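Local coordinates for protein Ika8 (Synthetic construct, PDB 6G6O) that folds as a computationally designed, symmetrical eight-bladed beta-propeller built from WD40-type repeats, at residues A[65-70]-A[101-106]; A[18-23]-A[56-61]; A[26-31]-A[40-45]; A[134-139]-A[152-157]; A[292-297]-A[310-315]. All blocks are in the same frame, centred on the assembly; numbering follows the deposited sequence.

Contact 1 of 5, residues A[65-70]-A[101-106]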
# COMPACT_ATOMS: atom_id res chain seq x y z
N ASP A 65 7.37 12.54 7.05
CA ASP A 65 8.17 13.69 7.45
C ASP A 65 9.47 13.74 6.65
O ASP A 65 9.45 14.06 5.45
CB ASP A 65 8.46 13.64 8.96
CG ASP A 65 7.21 13.81 9.80
OD1 ASP A 65 6.26 14.48 9.32
OD2 ASP A 65 7.17 13.29 10.93
N ASN A 66 10.60 13.42 7.28
CA ASN A 66 11.89 13.38 6.60
C ASN A 66 12.57 12.03 6.76
O ASN A 66 13.79 11.93 6.57
CB ASN A 66 12.79 14.51 7.10
CG ASN A 66 12.36 15.87 6.60
OD1 ASN A 66 12.08 16.04 5.41
ND2 ASN A 66 12.29 16.84 7.50
N ILE A 67 11.82 10.99 7.09
CA ILE A 67 12.36 9.67 7.34
C ILE A 67 11.65 8.68 6.43
O ILE A 67 10.42 8.65 6.37
CB ILE A 67 12.18 9.26 8.82
CG1 ILE A 67 13.05 10.16 9.71
CG2 ILE A 67 12.52 7.80 9.02
CD1 ILE A 67 12.72 10.05 11.18
N VAL A 68 12.44 7.88 5.71
CA VAL A 68 11.91 6.85 4.83
C VAL A 68 12.39 5.49 5.34
O VAL A 68 13.57 5.32 5.64
CB VAL A 68 12.33 7.08 3.36
CG1 VAL A 68 13.79 7.40 3.28
CG2 VAL A 68 12.00 5.86 2.52
N VAL A 69 11.45 4.56 5.46
CA VAL A 69 11.74 3.18 5.85
C VAL A 69 11.56 2.31 4.62
O VAL A 69 10.53 2.40 3.93
CB VAL A 69 10.83 2.72 7.00
CG1 VAL A 69 11.26 1.35 7.50
CG2 VAL A 69 10.87 3.74 8.13
N SER A 70 12.55 1.47 4.34
CA SER A 70 12.54 0.63 3.14
C SER A 70 12.83 -0.81 3.52
O SER A 70 13.79 -1.09 4.24
CB SER A 70 13.57 1.13 2.12
OG SER A 70 14.89 0.82 2.54
N LEU A 101 5.00 -3.00 5.30
CA LEU A 101 5.59 -1.98 6.15
C LEU A 101 4.51 -1.03 6.63
O LEU A 101 3.60 -0.68 5.87
CB LEU A 101 6.68 -1.19 5.40
CG LEU A 101 8.08 -1.80 5.35
CD1 LEU A 101 9.05 -0.84 4.69
CD2 LEU A 101 8.56 -2.15 6.75
N ALA A 102 4.59 -0.65 7.89
CA ALA A 102 3.73 0.37 8.47
C ALA A 102 4.59 1.34 9.25
O ALA A 102 5.57 0.93 9.89
CB ALA A 102 2.65 -0.25 9.37
N PHE A 103 4.23 2.62 9.19
CA PHE A 103 5.03 3.67 9.81
C PHE A 103 4.08 4.68 10.44
O PHE A 103 3.26 5.28 9.75
CB PHE A 103 5.94 4.35 8.77
CG PHE A 103 7.04 5.18 9.37
CD1 PHE A 103 7.29 5.17 10.73
CD2 PHE A 103 7.84 5.97 8.55
CE1 PHE A 103 8.30 5.94 11.27
CE2 PHE A 103 8.85 6.73 9.09
CZ PHE A 103 9.08 6.72 10.45
N SER A 104 4.19 4.84 11.76
CA SER A 104 3.38 5.79 12.49
C SER A 104 4.17 6.28 13.69
O SER A 104 4.80 5.48 14.39
CB SER A 104 2.05 5.17 12.93
OG SER A 104 1.17 6.15 13.47
N LYS A 105 4.13 7.59 13.93
CA LYS A 105 4.90 8.23 14.99
C LYS A 105 6.37 7.86 14.86
O LYS A 105 7.00 8.14 13.83
CB LYS A 105 4.35 7.84 16.37
CG LYS A 105 3.38 8.86 16.95
CD LYS A 105 2.06 8.86 16.19
CE LYS A 105 0.99 9.68 16.90
NZ LYS A 105 0.68 9.15 18.26
N ASN A 106 6.93 7.21 15.88
CA ASN A 106 8.31 6.73 15.85
C ASN A 106 8.38 5.21 15.88
O ASN A 106 9.38 4.64 16.31
CB ASN A 106 9.11 7.32 17.01
CG ASN A 106 9.37 8.80 16.84
OD1 ASN A 106 9.33 9.33 15.73
ND2 ASN A 106 9.64 9.48 17.95
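Val69 and Ile67 meet Phe103 where two neighbouring blades of the WD40-type beta-propeller lie against each other. Val69 places CG2 over one face of the Phe103 ring, 4.0 Å from the ring centroid and 23° off its normal, a CH-pi contact displaced toward CE2 and CD2. Ile67 approaches the same end of the ring in two ways. Its carbonyl oxygen sits at the edge, in the ring plane, with Ile67 O 3.7 Å from Phe103 CE2, while its CG2 branch comes within 3.8 Å of that same CE2, the two side chains crossing nearly at a right angle. Further along, Leu101 CD1 presses on the backbone, 3.6 Å from Val69 O. Phe103 CG is anti to the backbone N (chi1 -165°), which carries the ring across to the other sheet.

The short strands 67-70 and 101-104 run almost antiparallel, 159° apart, with their axes 8.4 Å from each other. That spacing is too wide for strand pairing, and no hydrogen bond crosses; the blades are joined here by apolar side chains. Strand 98-104 is the innermost strand of its blade, and strand 67-72 is the second of the blade before it. Behind the first shell, Val108 touches both Val69 and Phe103, and Lys64 makes a cation-pi contact with the Phe103 ring. Ser70 turns its side chain away from this interface and into its own blade, where OG is hydrogen-bonded to His54 NE2. At the Leu101 end the apolar contact finishes with Val69 CG1 4.2 Å from Leu101 CD1.

Contact 2 of 5, residues A[18-23]-A[56-61]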
# COMPACT_ATOMS: atom_id res chain seq x y z
N ILE A 18 9.46 -1.19 -11.19
CA ILE A 18 9.15 -0.44 -9.98
C ILE A 18 8.36 -1.35 -9.06
O ILE A 18 7.32 -1.90 -9.44
CB ILE A 18 8.36 0.84 -10.31
CG1 ILE A 18 9.14 1.71 -11.29
CG2 ILE A 18 8.07 1.62 -9.03
CD1 ILE A 18 10.48 2.15 -10.78
N THR A 19 8.85 -1.52 -7.83
CA THR A 19 8.22 -2.40 -6.87
C THR A 19 7.74 -1.69 -5.61
O THR A 19 7.04 -2.31 -4.80
CB THR A 19 9.19 -3.53 -6.46
OG1 THR A 19 10.39 -2.95 -5.94
CG2 THR A 19 9.53 -4.40 -7.65
N ALA A 20 8.08 -0.42 -5.43
CA ALA A 20 7.64 0.34 -4.26
C ALA A 20 7.67 1.82 -4.61
O ALA A 20 8.56 2.27 -5.33
CB ALA A 20 8.52 0.05 -3.05
N LEU A 21 6.70 2.56 -4.08
CA LEU A 21 6.56 3.98 -4.41
C LEU A 21 6.02 4.72 -3.21
O LEU A 21 5.03 4.29 -2.60
CB LEU A 21 5.63 4.16 -5.62
CG LEU A 21 5.56 5.52 -6.31
CD1 LEU A 21 6.91 5.90 -6.91
CD2 LEU A 21 4.48 5.52 -7.37
N ALA A 22 6.66 5.84 -2.87
CA ALA A 22 6.23 6.69 -1.77
C ALA A 22 6.32 8.14 -2.22
O ALA A 22 7.20 8.51 -3.00
CB ALA A 22 7.07 6.46 -0.51
N PHE A 23 5.40 8.97 -1.71
CA PHE A 23 5.27 10.35 -2.16
C PHE A 23 4.88 11.23 -0.98
O PHE A 23 3.81 11.04 -0.39
CB PHE A 23 4.24 10.45 -3.29
CG PHE A 23 4.03 11.85 -3.80
CD1 PHE A 23 5.08 12.75 -3.86
CD2 PHE A 23 2.77 12.26 -4.22
CE1 PHE A 23 4.88 14.03 -4.33
CE2 PHE A 23 2.57 13.54 -4.69
CZ PHE A 23 3.63 14.43 -4.75
N SER A 56 18.80 -6.40 -2.57
CA SER A 56 17.68 -7.23 -2.99
C SER A 56 16.51 -6.32 -3.35
O SER A 56 16.49 -5.14 -3.00
CB SER A 56 17.28 -8.22 -1.89
OG SER A 56 16.52 -9.29 -2.42
N GLU A 57 15.53 -6.90 -4.04
CA GLU A 57 14.38 -6.16 -4.53
C GLU A 57 13.70 -5.38 -3.41
O GLU A 57 13.29 -5.96 -2.40
CB GLU A 57 13.38 -7.12 -5.18
CG GLU A 57 11.97 -6.56 -5.25
CD GLU A 57 10.97 -7.55 -5.82
OE1 GLU A 57 11.39 -8.63 -6.28
OE2 GLU A 57 9.76 -7.24 -5.80
N VAL A 58 13.59 -4.07 -3.60
CA VAL A 58 12.83 -3.23 -2.68
C VAL A 58 11.36 -3.63 -2.77
O VAL A 58 10.76 -3.61 -3.85
CB VAL A 58 13.02 -1.75 -3.00
CG1 VAL A 58 12.31 -0.88 -1.97
CG2 VAL A 58 14.49 -1.41 -3.07
N THR A 59 10.77 -4.01 -1.63
CA THR A 59 9.41 -4.51 -1.62
C THR A 59 8.40 -3.56 -1.00
O THR A 59 7.21 -3.68 -1.30
CB THR A 59 9.34 -5.85 -0.87
OG1 THR A 59 9.91 -5.71 0.43
CG2 THR A 59 10.10 -6.92 -1.63
N ALA A 60 8.83 -2.62 -0.17
CA ALA A 60 7.92 -1.70 0.48
C ALA A 60 8.65 -0.41 0.83
O ALA A 60 9.85 -0.43 1.12
CB ALA A 60 7.30 -2.31 1.74
N LEU A 61 7.92 0.70 0.79
CA LEU A 61 8.47 2.00 1.11
C LEU A 61 7.50 2.75 2.01
O LEU A 61 6.29 2.74 1.77
CB LEU A 61 8.75 2.83 -0.16
CG LEU A 61 10.03 2.55 -0.94
CD1 LEU A 61 10.02 3.31 -2.25
CD2 LEU A 61 11.26 2.92 -0.12
O HOH W 1 4.24 4.06 0.58
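Leu21 and Leu61 are linked through a single water, which donates to Leu61 O at 2.7 Å and, over a longer 3.3 Å, to Leu21 O. No direct backbone hydrogen bond joins the two strands, although their axes approach to 5.3 Å and run nearly parallel, 15° apart. The water therefore spans two carbonyl oxygens that could not bond to each other.

Apolar contact does the rest. Leu61 leans across the gap with CG anti to its carbonyl carbon (chi1 -81°), and this branch meets Ala20: Leu61 CG is 3.6 Å from Ala20 CB, and CD1 rests against the Ala20 carbonyl. Ala22 CB approaches Leu61 CB at 4.0 Å from farther along the strand. Nearer the start of the strand, Val58 CG1 reaches Ala20 CB, also at 4.0 Å, so that the methyl of Ala20 meets two branched residues of the facing strand. Near the strand starts, Thr19 CG2 lies 3.4 Å from Glu57 OE2. The hydroxyl of Thr19 is modelled too close to Val58 O for its role to be certain, but at the next junction Thr59 OG1 does hydrogen-bond to Ile98 O.

Thr19-Ala20 and Thr59-Ala60 each form a classic beta bulge, opposite Gly31 and Gly71 respectively. Strands 18-24 and 58-64 are the inner strands of successive propeller blades, side by side around the central channel, each backed by its own second strand, 27-32 or 67-72.

Contact 3 of 5, residues A[26-31]-A[40-45]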
# COMPACT_ATOMS: atom_id res chain seq x y z
N ASN A 26 7.01 17.36 -2.00
CA ASN A 26 7.34 17.38 -3.41
C ASN A 26 8.49 16.43 -3.71
O ASN A 26 9.27 16.65 -4.64
CB ASN A 26 7.68 18.80 -3.87
CG ASN A 26 6.45 19.66 -4.08
OD1 ASN A 26 6.27 20.68 -3.41
ND2 ASN A 26 5.59 19.25 -5.01
N ILE A 27 8.61 15.36 -2.92
CA ILE A 27 9.67 14.38 -3.05
C ILE A 27 9.04 13.03 -3.33
O ILE A 27 8.05 12.65 -2.70
CB ILE A 27 10.55 14.33 -1.79
CG1 ILE A 27 11.35 15.62 -1.65
CG2 ILE A 27 11.48 13.12 -1.83
CD1 ILE A 27 12.40 15.58 -0.56
N VAL A 28 9.61 12.30 -4.29
CA VAL A 28 9.17 10.95 -4.63
C VAL A 28 10.32 10.00 -4.33
O VAL A 28 11.46 10.25 -4.71
CB VAL A 28 8.75 10.85 -6.11
CG1 VAL A 28 8.71 9.40 -6.56
CG2 VAL A 28 7.39 11.50 -6.31
N VAL A 29 10.01 8.91 -3.62
CA VAL A 29 10.95 7.84 -3.36
C VAL A 29 10.46 6.60 -4.10
O VAL A 29 9.32 6.16 -3.89
CB VAL A 29 11.10 7.56 -1.86
CG1 VAL A 29 12.21 6.54 -1.61
CG2 VAL A 29 11.39 8.85 -1.11
N SER A 30 11.31 6.05 -4.96
CA SER A 30 10.95 4.88 -5.75
C SER A 30 11.97 3.77 -5.51
O SER A 30 13.17 4.02 -5.41
CB SER A 30 10.88 5.22 -7.24
OG SER A 30 12.16 5.56 -7.75
N GLY A 31 11.47 2.54 -5.42
CA GLY A 31 12.33 1.37 -5.29
C GLY A 31 12.07 0.42 -6.44
O GLY A 31 10.95 0.32 -6.95
N TRP A 40 13.47 11.57 -5.94
CA TRP A 40 13.18 12.50 -7.01
C TRP A 40 12.70 13.84 -6.46
O TRP A 40 12.13 13.91 -5.36
CB TRP A 40 12.12 11.94 -7.96
CG TRP A 40 12.41 10.56 -8.45
CD1 TRP A 40 11.85 9.40 -8.00
CD2 TRP A 40 13.33 10.19 -9.48
NE1 TRP A 40 12.37 8.33 -8.69
CE2 TRP A 40 13.28 8.79 -9.61
CE3 TRP A 40 14.20 10.91 -10.31
CZ2 TRP A 40 14.06 8.09 -10.53
CZ3 TRP A 40 14.97 10.22 -11.22
CH2 TRP A 40 14.90 8.83 -11.32
N ASP A 41 12.92 14.89 -7.24
CA ASP A 41 12.42 16.23 -6.95
C ASP A 41 11.26 16.50 -7.90
O ASP A 41 11.46 16.64 -9.11
CB ASP A 41 13.52 17.28 -7.11
CG ASP A 41 13.11 18.65 -6.61
OD1 ASP A 41 11.93 18.83 -6.24
OD2 ASP A 41 13.97 19.55 -6.60
N ILE A 42 10.04 16.56 -7.36
CA ILE A 42 8.87 16.77 -8.21
C ILE A 42 8.88 18.16 -8.82
O ILE A 42 8.44 18.35 -9.96
CB ILE A 42 7.58 16.50 -7.40
CG1 ILE A 42 7.33 15.00 -7.32
CG2 ILE A 42 6.39 17.25 -7.99
CD1 ILE A 42 5.89 14.59 -7.57
N LEU A 43 9.42 19.15 -8.10
CA LEU A 43 9.40 20.52 -8.60
C LEU A 43 10.41 20.75 -9.73
O LEU A 43 10.15 21.57 -10.62
CB LEU A 43 9.66 21.50 -7.45
CG LEU A 43 8.61 21.48 -6.34
CD1 LEU A 43 8.85 22.60 -5.34
CD2 LEU A 43 7.21 21.56 -6.92
N THR A 44 11.54 20.05 -9.71
CA THR A 44 12.57 20.24 -10.72
C THR A 44 12.79 19.03 -11.61
O THR A 44 13.56 19.12 -12.57
CB THR A 44 13.91 20.62 -10.06
OG1 THR A 44 14.40 19.51 -9.29
CG2 THR A 44 13.75 21.82 -9.15
N GLY A 45 12.14 17.90 -11.33
CA GLY A 45 12.33 16.69 -12.10
C GLY A 45 13.66 15.99 -11.90
O GLY A 45 13.82 14.87 -12.39
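Val28 and Trp40 pair near the open end of a beta hairpin, strands 27-32 and 37-41 of one WD40-type blade, and Trp40-Asp41 is the dipeptide from which the repeat takes its name. This buried half is tight. Trp40 N donates almost straight to Val28 O, 2.7 Å away with an N-H...O angle of 168°, and Val28 N returns a bond to Trp40 O. On the same face of the sheet, Val28 splits its branches: CG1 abuts the indole at Trp40 CD1, 3.5 Å away, whereas CG2 meets Ile42 CG1 at 3.6 Å. The indole N-H points along the strand to Ser30, with NE1 2.9 Å from OG, though the exact place of that hydroxyl is less sure. Trp40 CG stands anti to its own carbonyl carbon (chi1 -51°), laying the pyrrole side of the ring alongside the neighbouring strand.

Toward the outer end the pairing gives way to a turn and the packing becomes a surface matter. Ile42 N still bonds Asn26 O at 2.8 Å, the last backbone bond of the ladder. Beyond it the exposed Leu43 rests on the flat amide of Asn26, its CD2 3.4 Å from ND2, a contact without a hydrogen bond. Asp41, on the opposite face from Trp40, organises this turn: OD1 accepts from Leu43 N at 3.1 Å, an Asx turn, and OD2 takes the hydroxyl of Thr44, 2.7 Å from OG1.

Contact 4 of 5, residues A[134-139]-A[152-157]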
# COMPACT_ATOMS: atom_id res chain seq x y z
N HIS A 134 1.54 -14.52 12.03
CA HIS A 134 0.74 -15.42 11.21
C HIS A 134 1.57 -16.62 10.78
O HIS A 134 2.80 -16.57 10.74
CB HIS A 134 0.19 -14.69 9.98
CG HIS A 134 -0.58 -13.45 10.30
ND1 HIS A 134 -1.95 -13.36 10.14
CD2 HIS A 134 -0.18 -12.24 10.76
CE1 HIS A 134 -2.35 -12.16 10.50
NE2 HIS A 134 -1.30 -11.46 10.88
N GLN A 135 0.86 -17.70 10.45
CA GLN A 135 1.46 -18.86 9.80
C GLN A 135 1.37 -18.76 8.28
O GLN A 135 1.27 -19.79 7.60
CB GLN A 135 0.80 -20.15 10.29
CG GLN A 135 1.05 -20.45 11.76
CD GLN A 135 0.55 -21.82 12.15
OE1 GLN A 135 -0.66 -22.04 12.29
NE2 GLN A 135 1.47 -22.77 12.33
N SER A 136 1.39 -17.55 7.75
CA SER A 136 1.22 -17.30 6.33
C SER A 136 1.80 -15.93 6.02
O SER A 136 1.96 -15.09 6.91
CB SER A 136 -0.25 -17.38 5.91
OG SER A 136 -0.39 -17.39 4.50
N GLU A 137 2.12 -15.72 4.74
CA GLU A 137 2.72 -14.47 4.31
C GLU A 137 1.83 -13.29 4.66
O GLU A 137 0.66 -13.25 4.28
CB GLU A 137 2.98 -14.51 2.81
CG GLU A 137 3.64 -13.26 2.26
CD GLU A 137 3.88 -13.35 0.77
OE1 GLU A 137 3.58 -12.36 0.06
OE2 GLU A 137 4.38 -14.40 0.31
N VAL A 138 2.39 -12.33 5.40
CA VAL A 138 1.66 -11.11 5.73
C VAL A 138 1.48 -10.29 4.46
O VAL A 138 2.45 -9.88 3.82
CB VAL A 138 2.40 -10.30 6.81
CG1 VAL A 138 1.58 -9.09 7.22
CG2 VAL A 138 2.71 -11.18 8.01
N THR A 139 0.22 -10.03 4.09
CA THR A 139 -0.08 -9.28 2.89
C THR A 139 -0.56 -7.86 3.15
O THR A 139 -0.50 -7.03 2.24
CB THR A 139 -1.15 -10.01 2.06
OG1 THR A 139 -2.36 -10.12 2.81
CG2 THR A 139 -0.67 -11.41 1.68
N ALA A 152 -3.03 -11.75 6.30
CA ALA A 152 -2.12 -12.75 5.78
C ALA A 152 -2.73 -13.42 4.55
O ALA A 152 -3.92 -13.27 4.26
CB ALA A 152 -1.77 -13.80 6.84
N LYS A 153 -1.89 -14.19 3.85
CA LYS A 153 -2.29 -14.85 2.61
C LYS A 153 -3.31 -15.95 2.82
O LYS A 153 -3.90 -16.41 1.84
CB LYS A 153 -1.05 -15.42 1.92
CG LYS A 153 -0.98 -15.14 0.43
CD LYS A 153 0.21 -15.85 -0.20
CE LYS A 153 -0.03 -17.35 -0.24
NZ LYS A 153 1.16 -18.10 -0.74
N ASP A 154 -3.54 -16.40 4.06
CA ASP A 154 -4.50 -17.45 4.34
C ASP A 154 -5.86 -16.92 4.78
O ASP A 154 -6.75 -17.72 5.07
CB ASP A 154 -3.95 -18.41 5.40
CG ASP A 154 -3.52 -17.70 6.67
OD1 ASP A 154 -3.77 -16.48 6.80
OD2 ASP A 154 -2.92 -18.36 7.54
N GLY A 155 -6.03 -15.60 4.83
CA GLY A 155 -7.29 -15.02 5.22
C GLY A 155 -7.40 -14.63 6.68
O GLY A 155 -8.44 -14.10 7.08
N THR A 156 -6.36 -14.86 7.47
CA THR A 156 -6.40 -14.52 8.88
C THR A 156 -6.13 -13.03 9.08
O THR A 156 -5.32 -12.43 8.37
CB THR A 156 -5.37 -15.34 9.66
OG1 THR A 156 -4.07 -15.17 9.07
CG2 THR A 156 -5.74 -16.81 9.64
N VAL A 157 -6.83 -12.44 10.05
CA VAL A 157 -6.67 -11.04 10.41
C VAL A 157 -6.55 -10.96 11.93
O VAL A 157 -7.40 -11.49 12.65
CB VAL A 157 -7.84 -10.17 9.92
CG1 VAL A 157 -7.61 -8.71 10.28
CG2 VAL A 157 -8.03 -10.33 8.42
O HOH W 2 -2.00 -17.54 10.43
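His134 ND1 donates to Thr156 OG1 at 3.0 Å, with an angle at the hydrogen of 165° and the oxygen lying in the imidazole plane. That hydroxyl in turn donates a hydrogen bond to Asp154 OD1, only 2.6 Å from Thr156 OG1 and met on the syn side of the carboxylate. OD1 is gripped a second time by Thr156 N, 3.1 Å away and well above the carboxylate plane, which makes an Asx turn. The other oxygen, Asp154 OD2, accepts from a water at 3.1 Å, and the same water receives the N-H of Gln135. At the far side of the ring, His134 NE2 is hydrogen-bonded to Ser150 OG, so both ring nitrogens have partners. These bonds, joining the loop before the inner strand to the tight turn after strand 147-152, are consistent with the Asp-His-Ser/Thr-Trp hydrogen-bond network of WD40 blades, the Asp-to-His link running here through the Thr156 hydroxyl. The turn itself is type I, Ala152 to Gly155, closed by Gly155 N on Ala152 O. Glu137 O takes Lys153 N at 2.8 Å, and the CA of Ala152 also leans on it. Ala152 CB packs obliquely against the imidazole, 3.3 Å from His134 ND1, while Thr139 OG1 bonds Ile178 O in the next blade.

Contact 5 of 5, residues A[292-297]-A[310-315]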
# COMPACT_ATOMS: atom_id res chain seq x y z
N ASP A 292 -2.81 6.30 -21.72
CA ASP A 292 -1.87 5.19 -21.76
C ASP A 292 -0.60 5.67 -21.06
O ASP A 292 0.38 6.09 -21.68
CB ASP A 292 -1.61 4.75 -23.20
CG ASP A 292 -2.87 4.32 -23.91
OD1 ASP A 292 -3.87 5.07 -23.86
OD2 ASP A 292 -2.87 3.23 -24.52
N GLY A 293 -0.65 5.63 -19.72
CA GLY A 293 0.41 6.24 -18.94
C GLY A 293 1.76 5.58 -19.16
O GLY A 293 2.76 6.26 -19.40
N HIS A 294 1.80 4.26 -19.09
CA HIS A 294 3.04 3.52 -19.25
C HIS A 294 2.87 2.45 -20.31
O HIS A 294 1.75 2.05 -20.64
CB HIS A 294 3.49 2.89 -17.93
CG HIS A 294 3.64 3.86 -16.80
ND1 HIS A 294 4.86 4.28 -16.33
CD2 HIS A 294 2.71 4.51 -16.05
CE1 HIS A 294 4.69 5.13 -15.34
NE2 HIS A 294 3.39 5.29 -15.15
N GLN A 295 4.00 2.01 -20.86
CA GLN A 295 4.01 0.89 -21.80
C GLN A 295 4.03 -0.46 -21.09
O GLN A 295 4.10 -1.49 -21.77
CB GLN A 295 5.21 0.98 -22.73
CG GLN A 295 5.38 2.30 -23.45
CD GLN A 295 6.68 2.36 -24.23
OE1 GLN A 295 7.24 1.33 -24.59
NE2 GLN A 295 7.16 3.57 -24.50
N SER A 296 3.98 -0.48 -19.76
CA SER A 296 4.00 -1.71 -19.00
C SER A 296 3.02 -1.59 -17.84
O SER A 296 2.50 -0.51 -17.55
CB SER A 296 5.41 -2.03 -18.47
OG SER A 296 6.10 -2.89 -19.36
N GLU A 297 2.78 -2.72 -17.18
CA GLU A 297 1.81 -2.78 -16.09
C GLU A 297 2.10 -1.74 -15.02
O GLU A 297 3.24 -1.62 -14.54
CB GLU A 297 1.82 -4.18 -15.48
CG GLU A 297 1.37 -4.25 -14.03
CD GLU A 297 1.52 -5.63 -13.44
OE1 GLU A 297 1.19 -6.61 -14.13
OE2 GLU A 297 1.97 -5.74 -12.28
N SER A 310 3.13 7.55 -10.63
CA SER A 310 2.87 6.18 -11.05
C SER A 310 4.17 5.46 -11.34
O SER A 310 5.13 6.05 -11.84
CB SER A 310 1.96 6.13 -12.28
OG SER A 310 2.63 6.65 -13.42
N GLY A 311 4.20 4.17 -11.02
CA GLY A 311 5.32 3.31 -11.34
C GLY A 311 4.89 2.16 -12.21
O GLY A 311 3.71 1.79 -12.21
N ALA A 312 5.82 1.57 -12.97
CA ALA A 312 5.47 0.54 -13.94
C ALA A 312 6.55 -0.53 -13.98
O ALA A 312 7.65 -0.36 -13.46
CB ALA A 312 5.24 1.14 -15.33
N LYS A 313 6.21 -1.64 -14.65
CA LYS A 313 7.08 -2.81 -14.68
C LYS A 313 8.33 -2.61 -15.52
O LYS A 313 9.29 -3.38 -15.37
CB LYS A 313 6.30 -4.01 -15.22
CG LYS A 313 5.72 -4.92 -14.15
CD LYS A 313 5.21 -6.22 -14.76
CE LYS A 313 5.07 -7.31 -13.71
NZ LYS A 313 4.70 -8.61 -14.33
N ASP A 314 8.36 -1.62 -16.41
CA ASP A 314 9.57 -1.35 -17.17
C ASP A 314 10.54 -0.43 -16.45
O ASP A 314 11.66 -0.22 -16.93
CB ASP A 314 9.22 -0.77 -18.55
CG ASP A 314 8.34 0.46 -18.46
OD1 ASP A 314 8.11 0.96 -17.34
OD2 ASP A 314 7.88 0.93 -19.52
N GLY A 315 10.14 0.12 -15.30
CA GLY A 315 10.99 1.01 -14.54
C GLY A 315 10.68 2.48 -14.68
O GLY A 315 11.39 3.30 -14.09
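Glu297 O and Lys313 N make the one backbone hydrogen bond between the loop 292-297 and the strand end 310-315, 3.0 Å long and in the carbonyl plane, with the CA of Ala312 leaning on the same oxygen at 3.2 Å. Just beyond, the chain reverses through a type I turn from Ala312 to Gly315, closed by Gly315 N on Ala312 O. In this WD40-type blade His294 lies against the end of strand 307-312. Its NE2 points to Ser310 OG with the oxygen near the ring plane; the pair is hydrogen-bonded, but its modelled separation is so short that the length is doubtful. Ala312 CB fits obliquely against the ring, 3.3 Å from His294 ND1. Ser296 lies beside the turn, its CB 3.6 Å from Asp314 N and close to the carboxylate carbon.

Along the surface, Glu297 and Lys313 both extend and cross, with Lys313 CE 3.8 Å from Glu297 OE2. Their charged ends, OE1 and NZ, remain 4.0 Å apart, so attraction is likely but no salt bridge forms.

Polar links continue as the Asp-His-Ser-Trp network typical of WD40 blades: His294 ND1 bonds Thr316 OG1, which also holds Asp314 OD1, while Ser310 OG bonds Trp320 NE1. If the Ser310 bond is real despite its length, both imidazole nitrogens are held, which would restrain the ring's rotation.

How the contacts relate
Along the chain, contact 3 lies within the span bracketed by contact 2, and contacts 1, 4 and 5 follow. Contacts 3, 4 and 5 are each internal to a blade, whereas contacts 1 and 2 join blades. Contacts 2 and 3, with centres 14 Å apart, share the sheet of the first blade. Contacts 1 and 2 meet in the next blade, their centres 13 Å apart. Contact 5, from the last repeat, touches contact 2 through Ile18 N and Ala312 O, a probable hydrogen bond beside the point where the ring closes. Contacts 3 and 4 sit on opposite sides of the chain's centre, 33 Å apart between centres. Contacts 4 and 5, with centres 29 Å apart, repeat one loop-turn arrangement in two repeats.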